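Local coordinates for antigen, P35 (PDB 6HPN), which is of unknown molecular function but, as a probable outer surface lipoprotein of the PFam54 family, is thought to contribute to the pathogenesis of Lyme disease, at residues Arg109-Glu114 with Asp192-Lys197; Lys175-Asn180 with Ser188-Asn193; Gln23-Arg28 with Asp139-Leu144. All blocks are in the same frame, centred on the assembly; numbering follows the deposited sequence.

Contact 1: Arg109-Glu114 with Asp192-Lys197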
loop_
_atom_site.group_PDB
_atom_site.type_symbol
_atom_site.label_atom_id
_atom_site.label_comp_id
_atom_site.label_asym_id
_atom_site.label_seq_id
_atom_site.Cartn_x
_atom_site.Cartn_y
_atom_site.Cartn_z
ATOM N N ARG A 109 1.176 -10.283 16.925
ATOM C CA ARG A 109 0.183 -10.171 15.822
ATOM C C ARG A 109 -0.009 -8.693 15.421
ATOM O O ARG A 109 -0.222 -8.411 14.223
ATOM C CB ARG A 109 -1.145 -10.832 16.207
ATOM C CG ARG A 109 -2.107 -10.998 15.037
ATOM C CD ARG A 109 -3.260 -11.971 15.244
ATOM N NE ARG A 109 -2.801 -13.239 15.795
ATOM C CZ ARG A 109 -3.181 -13.752 16.960
ATOM N NH1 ARG A 109 -4.075 -13.130 17.711
ATOM N NH2 ARG A 109 -2.667 -14.900 17.366
ATOM N N SER A 110 0.086 -7.752 16.348
ATOM C CA SER A 110 -0.297 -6.355 16.036
ATOM C C SER A 110 0.853 -5.628 15.305
ATOM O O SER A 110 0.572 -4.598 14.647
ATOM C CB SER A 110 -0.803 -5.643 17.262
ATOM O OG SER A 110 0.267 -5.042 17.942
ATOM N N LEU A 111 2.083 -6.153 15.358
ATOM C CA LEU A 111 3.185 -5.720 14.449
ATOM C C LEU A 111 2.881 -6.185 13.014
ATOM O O LEU A 111 3.209 -5.459 12.077
ATOM C CB LEU A 111 4.525 -6.296 14.917
ATOM C CG LEU A 111 5.714 -6.020 13.985
ATOM C CD1 LEU A 111 6.017 -4.525 13.855
ATOM C CD2 LEU A 111 6.959 -6.757 14.446
ATOM N N VAL A 112 2.301 -7.372 12.838
ATOM C CA VAL A 112 1.993 -7.914 11.481
ATOM C C VAL A 112 0.871 -7.063 10.864
ATOM O O VAL A 112 1.008 -6.628 9.708
ATOM C CB VAL A 112 1.644 -9.413 11.546
ATOM C CG1 VAL A 112 1.182 -9.957 10.215
ATOM C CG2 VAL A 112 2.814 -10.241 12.061
ATOM N N LYS A 113 -0.186 -6.825 11.632
ATOM C CA LYS A 113 -1.322 -5.954 11.263
ATOM C C LYS A 113 -0.785 -4.576 10.888
ATOM O O LYS A 113 -1.077 -4.099 9.809
ATOM C CB LYS A 113 -2.284 -5.843 12.444
ATOM C CG LYS A 113 -3.591 -5.125 12.155
ATOM C CD LYS A 113 -4.342 -4.823 13.436
ATOM C CE LYS A 113 -5.642 -4.083 13.199
ATOM N NZ LYS A 113 -6.454 -4.055 14.434
ATOM N N GLU A 114 -0.023 -3.958 11.774
ATOM C CA GLU A 114 0.471 -2.583 11.583
ATOM C C GLU A 114 1.274 -2.561 10.266
ATOM O O GLU A 114 1.057 -1.651 9.418
ATOM C CB GLU A 114 1.190 -2.165 12.860
ATOM C CG GLU A 114 1.863 -0.820 12.737
ATOM C CD GLU A 114 2.146 -0.067 14.029
ATOM O OE1 GLU A 114 2.523 -0.737 15.040
ATOM O OE2 GLU A 114 2.002 1.203 14.014
ATOM N N ASP A 192 12.367 -9.343 15.792
ATOM C CA ASP A 192 13.369 -8.253 15.803
ATOM C C ASP A 192 13.652 -7.820 14.363
ATOM O O ASP A 192 13.612 -6.615 14.120
ATOM C CB ASP A 192 14.651 -8.697 16.509
ATOM C CG ASP A 192 14.538 -8.896 18.010
ATOM O OD1 ASP A 192 13.427 -8.745 18.578
ATOM O OD2 ASP A 192 15.572 -9.220 18.598
ATOM N N ASN A 193 13.955 -8.749 13.452
ATOM C CA ASN A 193 14.338 -8.435 12.045
ATOM C C ASN A 193 13.254 -7.551 11.406
ATOM O O ASN A 193 13.571 -6.477 10.820
ATOM C CB ASN A 193 14.572 -9.710 11.220
ATOM C CG ASN A 193 14.797 -9.454 9.738
ATOM O OD1 ASN A 193 13.912 -8.950 9.052
ATOM N ND2 ASN A 193 15.954 -9.827 9.212
ATOM N N VAL A 194 12.005 -7.988 11.531
ATOM C CA VAL A 194 10.823 -7.282 10.972
ATOM C C VAL A 194 10.666 -5.921 11.654
ATOM O O VAL A 194 10.519 -4.932 10.907
ATOM C CB VAL A 194 9.555 -8.131 11.120
ATOM C CG1 VAL A 194 8.326 -7.362 10.666
ATOM C CG2 VAL A 194 9.692 -9.436 10.355
ATOM N N GLU A 195 10.727 -5.864 12.990
ATOM C CA GLU A 195 10.539 -4.600 13.759
ATOM C C GLU A 195 11.562 -3.537 13.338
ATOM O O GLU A 195 11.180 -2.362 13.261
ATOM C CB GLU A 195 10.633 -4.833 15.261
ATOM C CG GLU A 195 10.233 -3.614 16.066
ATOM C CD GLU A 195 9.802 -3.943 17.482
ATOM O OE1 GLU A 195 10.219 -4.983 17.982
ATOM O OE2 GLU A 195 9.026 -3.177 18.068
ATOM N N LEU A 196 12.810 -3.925 13.075
ATOM C CA LEU A 196 13.876 -2.976 12.642
ATOM C C LEU A 196 13.459 -2.339 11.321
ATOM O O LEU A 196 13.660 -1.142 11.180
ATOM C CB LEU A 196 15.226 -3.693 12.505
ATOM C CG LEU A 196 15.950 -3.987 13.821
ATOM C CD1 LEU A 196 17.261 -4.729 13.567
ATOM C CD2 LEU A 196 16.200 -2.713 14.631
ATOM N N LYS A 197 12.880 -3.131 10.414
ATOM C CA LYS A 197 12.460 -2.691 9.056
ATOM C C LYS A 197 11.177 -1.845 9.118
ATOM O O LYS A 197 10.933 -1.120 8.133
ATOM C CB LYS A 197 12.227 -3.913 8.165
ATOM C CG LYS A 197 13.483 -4.540 7.589
ATOM C CD LYS A 197 13.203 -5.827 6.872
ATOM C CE LYS A 197 14.437 -6.456 6.266
ATOM N NZ LYS A 197 15.247 -7.136 7.299
#

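Contact 2: Lys175-Asn180 with Ser188-Asn193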
loop_
_atom_site.group_PDB
_atom_site.type_symbol
_atom_site.label_atom_id
_atom_site.label_comp_id
_atom_site.label_asym_id
_atom_site.label_seq_id
_atom_site.Cartn_x
_atom_site.Cartn_y
_atom_site.Cartn_z
ATOM N N LYS A 175 14.490 -12.877 1.416
ATOM C CA LYS A 175 15.880 -13.291 1.116
ATOM C C LYS A 175 16.531 -13.763 2.413
ATOM O O LYS A 175 17.082 -14.866 2.400
ATOM C CB LYS A 175 16.680 -12.159 0.472
ATOM C CG LYS A 175 16.841 -12.282 -1.038
ATOM C CD LYS A 175 16.623 -10.993 -1.856
ATOM C CE LYS A 175 15.912 -11.260 -3.177
ATOM N NZ LYS A 175 15.484 -10.015 -3.861
ATOM N N GLU A 176 16.416 -12.973 3.484
ATOM C CA GLU A 176 17.127 -13.196 4.769
ATOM C C GLU A 176 16.553 -14.435 5.460
ATOM O O GLU A 176 17.363 -15.232 6.012
ATOM C CB GLU A 176 17.054 -11.949 5.651
ATOM C CG GLU A 176 17.890 -10.812 5.102
ATOM C CD GLU A 176 17.506 -9.421 5.567
ATOM O OE1 GLU A 176 16.742 -9.307 6.545
ATOM O OE2 GLU A 176 17.974 -8.452 4.944
ATOM N N TYR A 177 15.231 -14.594 5.414
ATOM C CA TYR A 177 14.510 -15.735 6.020
ATOM C C TYR A 177 14.989 -17.009 5.321
ATOM O O TYR A 177 15.162 -18.066 5.976
ATOM C CB TYR A 177 12.992 -15.524 5.946
ATOM C CG TYR A 177 12.163 -16.650 6.520
ATOM C CD1 TYR A 177 11.809 -16.707 7.868
ATOM C CD2 TYR A 177 11.750 -17.704 5.711
ATOM C CE1 TYR A 177 11.072 -17.773 8.383
ATOM C CE2 TYR A 177 11.034 -18.782 6.209
ATOM C CZ TYR A 177 10.686 -18.817 7.547
ATOM O OH TYR A 177 9.953 -19.891 7.991
ATOM N N ASN A 178 15.186 -16.933 4.009
ATOM C CA ASN A 178 15.526 -18.125 3.195
ATOM C C ASN A 178 17.040 -18.395 3.277
ATOM O O ASN A 178 17.437 -19.521 2.925
ATOM C CB ASN A 178 15.057 -17.974 1.747
ATOM C CG ASN A 178 13.550 -18.094 1.570
ATOM O OD1 ASN A 178 12.877 -18.897 2.217
ATOM N ND2 ASN A 178 13.016 -17.303 0.656
ATOM N N ALA A 179 17.853 -17.422 3.735
ATOM C CA ALA A 179 19.331 -17.530 3.800
ATOM C C ALA A 179 19.773 -17.922 5.215
ATOM O O ALA A 179 20.937 -18.335 5.362
ATOM C CB ALA A 179 19.973 -16.239 3.383
ATOM N N ASN A 180 18.897 -17.809 6.217
ATOM C CA ASN A 180 19.333 -17.904 7.636
ATOM C C ASN A 180 18.387 -18.756 8.476
ATOM O O ASN A 180 17.365 -18.284 8.966
ATOM C CB ASN A 180 19.529 -16.534 8.268
ATOM C CG ASN A 180 20.085 -16.688 9.666
ATOM O OD1 ASN A 180 19.713 -17.608 10.391
ATOM N ND2 ASN A 180 20.983 -15.814 10.059
ATOM N N SER A 188 11.741 -15.110 18.088
ATOM C CA SER A 188 12.004 -13.781 18.680
ATOM C C SER A 188 13.069 -13.040 17.856
ATOM O O SER A 188 13.141 -11.793 17.929
ATOM C CB SER A 188 12.347 -13.944 20.140
ATOM O OG SER A 188 13.627 -13.431 20.416
ATOM N N LYS A 189 13.846 -13.756 17.051
ATOM C CA LYS A 189 14.861 -13.134 16.160
ATOM C C LYS A 189 14.173 -12.646 14.878
ATOM O O LYS A 189 14.589 -11.617 14.319
ATOM C CB LYS A 189 15.955 -14.159 15.876
ATOM C CG LYS A 189 17.377 -13.681 16.140
ATOM C CD LYS A 189 18.099 -13.179 14.888
ATOM C CE LYS A 189 19.473 -13.804 14.707
ATOM N NZ LYS A 189 19.947 -13.682 13.310
ATOM N N LEU A 190 13.154 -13.373 14.429
ATOM C CA LEU A 190 12.352 -13.021 13.238
ATOM C C LEU A 190 11.602 -11.741 13.567
ATOM O O LEU A 190 11.535 -10.849 12.723
ATOM C CB LEU A 190 11.378 -14.159 12.908
ATOM C CG LEU A 190 10.522 -13.968 11.648
ATOM C CD1 LEU A 190 11.372 -13.727 10.403
ATOM C CD2 LEU A 190 9.597 -15.161 11.433
ATOM N N HIS A 191 11.061 -11.676 14.776
ATOM C CA HIS A 191 10.297 -10.508 15.262
ATOM C C HIS A 191 11.192 -9.273 15.170
ATOM O O HIS A 191 10.793 -8.300 14.510
ATOM C CB HIS A 191 9.793 -10.773 16.673
ATOM C CG HIS A 191 9.350 -9.532 17.359
ATOM N ND1 HIS A 191 8.039 -9.087 17.292
ATOM C CD2 HIS A 191 10.040 -8.628 18.088
ATOM C CE1 HIS A 191 7.934 -7.964 17.973
ATOM N NE2 HIS A 191 9.150 -7.660 18.468
ATOM N N ASP A 192 12.367 -9.343 15.792
ATOM C CA ASP A 192 13.369 -8.253 15.803
ATOM C C ASP A 192 13.652 -7.820 14.363
ATOM O O ASP A 192 13.612 -6.615 14.120
ATOM C CB ASP A 192 14.651 -8.697 16.509
ATOM C CG ASP A 192 14.538 -8.896 18.010
ATOM O OD1 ASP A 192 13.427 -8.745 18.578
ATOM O OD2 ASP A 192 15.572 -9.220 18.598
ATOM N N ASN A 193 13.955 -8.749 13.452
ATOM C CA ASN A 193 14.338 -8.435 12.045
ATOM C C ASN A 193 13.254 -7.551 11.406
ATOM O O ASN A 193 13.571 -6.477 10.820
ATOM C CB ASN A 193 14.572 -9.710 11.220
ATOM C CG ASN A 193 14.797 -9.454 9.738
ATOM O OD1 ASN A 193 13.912 -8.950 9.052
ATOM N ND2 ASN A 193 15.954 -9.827 9.212
#

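Contact 3: Gln23-Arg28 with Asp139-Leu144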
loop_
_atom_site.group_PDB
_atom_site.type_symbol
_atom_site.label_atom_id
_atom_site.label_comp_id
_atom_site.label_asym_id
_atom_site.label_seq_id
_atom_site.Cartn_x
_atom_site.Cartn_y
_atom_site.Cartn_z
ATOM N N GLN A 23 -0.681 15.640 -19.319
ATOM C CA GLN A 23 -0.746 14.283 -19.918
ATOM C C GLN A 23 -0.102 13.267 -18.949
ATOM O O GLN A 23 -0.704 12.218 -18.699
ATOM C CB GLN A 23 -0.122 14.323 -21.324
ATOM C CG GLN A 23 -0.304 13.038 -22.130
ATOM C CD GLN A 23 -1.737 12.566 -22.176
ATOM O OE1 GLN A 23 -2.629 13.270 -22.632
ATOM N NE2 GLN A 23 -1.982 11.373 -21.669
ATOM N N LYS A 24 1.048 13.590 -18.363
ATOM C CA LYS A 24 1.817 12.681 -17.477
ATOM C C LYS A 24 1.075 12.514 -16.165
ATOM O O LYS A 24 1.066 11.417 -15.672
ATOM C CB LYS A 24 3.242 13.201 -17.265
ATOM C CG LYS A 24 4.096 13.228 -18.531
ATOM C CD LYS A 24 5.477 12.572 -18.406
ATOM C CE LYS A 24 6.127 12.283 -19.745
ATOM N NZ LYS A 24 5.459 11.159 -20.438
ATOM N N ILE A 25 0.462 13.559 -15.632
ATOM C CA ILE A 25 -0.381 13.406 -14.415
ATOM C C ILE A 25 -1.508 12.413 -14.720
ATOM O O ILE A 25 -1.741 11.517 -13.880
ATOM C CB ILE A 25 -0.957 14.743 -13.914
ATOM C CG1 ILE A 25 0.105 15.675 -13.343
ATOM C CG2 ILE A 25 -2.038 14.478 -12.881
ATOM C CD1 ILE A 25 -0.337 17.106 -13.302
ATOM N N LEU A 26 -2.212 12.593 -15.846
ATOM C CA LEU A 26 -3.344 11.713 -16.226
ATOM C C LEU A 26 -2.818 10.300 -16.443
ATOM O O LEU A 26 -3.475 9.358 -15.941
ATOM C CB LEU A 26 -4.042 12.253 -17.466
ATOM C CG LEU A 26 -4.799 13.563 -17.241
ATOM C CD1 LEU A 26 -5.271 14.166 -18.542
ATOM C CD2 LEU A 26 -5.966 13.363 -16.307
ATOM N N ASP A 27 -1.681 10.160 -17.125
ATOM C CA ASP A 27 -1.089 8.832 -17.416
ATOM C C ASP A 27 -0.876 8.075 -16.101
ATOM O O ASP A 27 -1.260 6.914 -16.031
ATOM C CB ASP A 27 0.265 8.959 -18.109
ATOM C CG ASP A 27 0.230 9.343 -19.572
ATOM O OD1 ASP A 27 -0.865 9.597 -20.095
ATOM O OD2 ASP A 27 1.316 9.391 -20.172
ATOM N N ARG A 28 -0.201 8.701 -15.131
ATOM C CA ARG A 28 0.158 8.101 -13.815
ATOM C C ARG A 28 -1.116 7.736 -13.049
ATOM O O ARG A 28 -1.137 6.644 -12.449
ATOM C CB ARG A 28 1.039 9.062 -13.012
ATOM C CG ARG A 28 2.428 9.269 -13.604
ATOM C CD ARG A 28 3.248 10.295 -12.849
ATOM N NE ARG A 28 4.639 10.332 -13.279
ATOM C CZ ARG A 28 5.649 10.851 -12.582
ATOM N NH1 ARG A 28 5.452 11.388 -11.390
ATOM N NH2 ARG A 28 6.869 10.819 -13.082
ATOM N N ASP A 139 -10.988 16.940 -16.908
ATOM C CA ASP A 139 -11.213 17.931 -17.992
ATOM C C ASP A 139 -10.780 19.342 -17.575
ATOM O O ASP A 139 -10.675 20.188 -18.464
ATOM C CB ASP A 139 -12.679 17.939 -18.415
ATOM C CG ASP A 139 -13.100 16.679 -19.136
ATOM O OD1 ASP A 139 -12.215 15.918 -19.584
ATOM O OD2 ASP A 139 -14.314 16.476 -19.249
ATOM N N LYS A 140 -10.516 19.607 -16.299
ATOM C CA LYS A 140 -10.268 20.998 -15.840
ATOM C C LYS A 140 -8.840 21.179 -15.309
ATOM O O LYS A 140 -8.569 22.245 -14.752
ATOM C CB LYS A 140 -11.313 21.400 -14.791
ATOM C CG LYS A 140 -12.677 21.810 -15.341
ATOM C CD LYS A 140 -13.854 21.192 -14.571
ATOM C CE LYS A 140 -15.116 22.034 -14.590
ATOM N NZ LYS A 140 -15.035 23.194 -13.664
ATOM N N LEU A 141 -7.924 20.239 -15.504
ATOM C CA LEU A 141 -6.544 20.387 -14.953
ATOM C C LEU A 141 -5.823 21.571 -15.617
ATOM O O LEU A 141 -4.902 22.167 -14.969
ATOM C CB LEU A 141 -5.759 19.087 -15.151
ATOM C CG LEU A 141 -6.142 17.910 -14.256
ATOM C CD1 LEU A 141 -5.347 16.687 -14.653
ATOM C CD2 LEU A 141 -5.906 18.223 -12.774
ATOM N N HIS A 142 -6.216 21.918 -16.853
ATOM C CA HIS A 142 -5.625 23.042 -17.619
ATOM C C HIS A 142 -5.879 24.369 -16.887
ATOM O O HIS A 142 -5.060 25.286 -17.041
ATOM C CB HIS A 142 -6.073 23.023 -19.083
ATOM C CG HIS A 142 -7.542 23.101 -19.307
ATOM N ND1 HIS A 142 -8.175 24.296 -19.617
ATOM C CD2 HIS A 142 -8.494 22.141 -19.292
ATOM C CE1 HIS A 142 -9.467 24.069 -19.783
ATOM N NE2 HIS A 142 -9.687 22.749 -19.585
ATOM N N HIS A 143 -6.900 24.471 -16.041
ATOM C CA HIS A 143 -7.173 25.736 -15.303
ATOM C C HIS A 143 -6.099 25.962 -14.213
ATOM O O HIS A 143 -6.001 27.105 -13.705
ATOM C CB HIS A 143 -8.648 25.785 -14.846
ATOM C CG HIS A 143 -9.607 25.957 -15.985
ATOM N ND1 HIS A 143 -10.764 25.200 -16.120
ATOM C CD2 HIS A 143 -9.577 26.777 -17.063
ATOM C CE1 HIS A 143 -11.418 25.562 -17.208
ATOM N NE2 HIS A 143 -10.698 26.517 -17.818
ATOM N N LEU A 144 -5.262 24.962 -13.898
ATOM C CA LEU A 144 -4.288 25.045 -12.773
ATOM C C LEU A 144 -2.962 25.661 -13.213
ATOM O O LEU A 144 -2.511 25.384 -14.325
ATOM C CB LEU A 144 -4.007 23.648 -12.218
ATOM C CG LEU A 144 -5.187 22.951 -11.546
ATOM C CD1 LEU A 144 -4.818 21.516 -11.180
ATOM C CD2 LEU A 144 -5.649 23.724 -10.324
#

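Contact 1: Arg109-Glu114 with Asp192-Lys197
Just past the point where L111 meets V194 and E195, the last turn of helix 187-197 carries a buttressed ammonium group, K197 NZ, which donates to N193 OD1 at 2.9 Å and forms a salt bridge with E176 as its second partner. The amide oxygen belongs to the residue four places back on the same helix, and the bond is far from ideal. The nitrogen stands above the carbonyl plane, 38° out of it, with a C=O...donor angle of only 105°, and so is not on a lone pair of N193 OD1. The negative carboxylate beside it would be expected to favour the protonated amine.

This polar grip belongs to one flank of the helix; the contact with R109-E114 belongs to another and is apolar. It rests on a single side chain, L111, whose CB is directed at the partner helix. With CG anti to the backbone N (chi1 175°), the isobutyl group extends outward, and one methyl, CD2, does all the touching. CD2 lies 4.1 Å from V194 CG1, the two branched side chains crossing obliquely. It also reaches the neighbouring backbone, 4.1 Å from E195 N, and borders the first methylene of that residue at 4.2 Å from E195 CB. The methyl therefore packs against helix surface as well as a side chain, while no hydrogen bond joins the two segments.

At 7.5 Å between the CA atoms of L111 and E195, helices 106-135 and 187-197 come close here. V112 and V194 both touch L102, so helix 89-102 contacts both helices, while K197 and N193 face I173 of helix 146-179; helix 187-197 is thereby packed against helices 106-135, 89-102 and 146-179.

Contact 2: Lys175-Asn180 with Ser188-Asn193
E176 OE1 accepts the amide of N193 in a short, nearly straight bond, 2.8 Å from N193 ND2 with an N-H...acceptor angle of 169°. The oxygen lies practically in the amide plane and is approached almost along its own C-O axis, although carboxylate and amide planes are turned 64° apart. Next along the chain, Y177 offers its ring edge to L190, about one turn before N193: CD1 meets L190 CD1 at 3.9 Å, the methyl lying near the ring plane. Y177 CG is anti to the backbone N (chi1 179°), which swings the ring toward L190 although its CB does not aim there. At the margin, K189 NZ comes within 4.0 Å of N180 ND2, the side chains crossing at about a right angle with no bond between the nitrogens.

A second shell sets these groups. K197 shares E176 OE1, so two donors fix the carboxylate; K101 binds Y177 OH, and I98 packs on both Y177 and L190. N180 OD1 accepts from E182 N, as the N-cap of helix 181-185. The motif is a reversal of the chain through a short N-capped helix, in an all-helical fold.

Contact 3: Gln23-Arg28 with Asp139-Leu144
Beside the meeting of L26 with L141, the flat groups of each segment meet neighbours within that segment. On helix 16-40 the amide of Q23 faces the carboxylate of D27 one turn on: Q23 NE2 donates to D27 OD1 at 2.6 Å, with D27 OD1 nearly in the amide plane. The donor comes to the syn side of the carboxylate but 27° out of its plane, and the N-H...acceptor angle of 142° leaves the bond bent. On the other segment, one face of the H143 ring has H142 CE1 above it, displaced toward the rim.

The bridge between the segments is aliphatic and centres on one methyl. L141, in the 3-10 turn after helix 106-135, directs its side chain at helix 16-40 and sets CD1 against two residues there. Its CG is anti to the carbonyl carbon (chi1 -73°), which with an extended chi2 carries CD1 to L26. L141 CD1 is 3.8 Å from L26 CD2 and 4.1 Å from L26 CG; the two leucines run alongside one another, pointing opposite ways. More loosely, L141 CD1 lies 4.4 Å from I25 CG2.

Behind these residues the core continues. I25 and L141 both rest on I134 of helix 106-135, and I25 also touches L149 and L152 of helix 146-179. Farther along helix 16-40, R28 adds a salt bridge to D157 and a cation-pi contact with Y153.

The direct contact is dispersion among I25, L26 and L141, with I25 and L141 buried; such methyl contacts impose little directionality, and neither the Q23-D27 nor the R28-D157 bond crosses between the segments.

How the contacts relate
From the N terminus, helix 16-40 is engaged first: contact 3 closes a loop of 110 residues by bringing the linker after helix 106-135 back to it. Before that loop ends the chain passes R109-E114, so contact 1, whose partner lies at D192-K197, crosses contact 3. Contact 2 opens later and closes a short loop of seven residues; it lies in series with contact 3 and ends on the same helix 187-197 as contact 1. Contacts 1 and 2 share D192 and N193 and touch through K197-E176 and L111-H191. Contact 3 sits at the far end of the elongated helical bundle, its centre about 39 Å from that of contact 1.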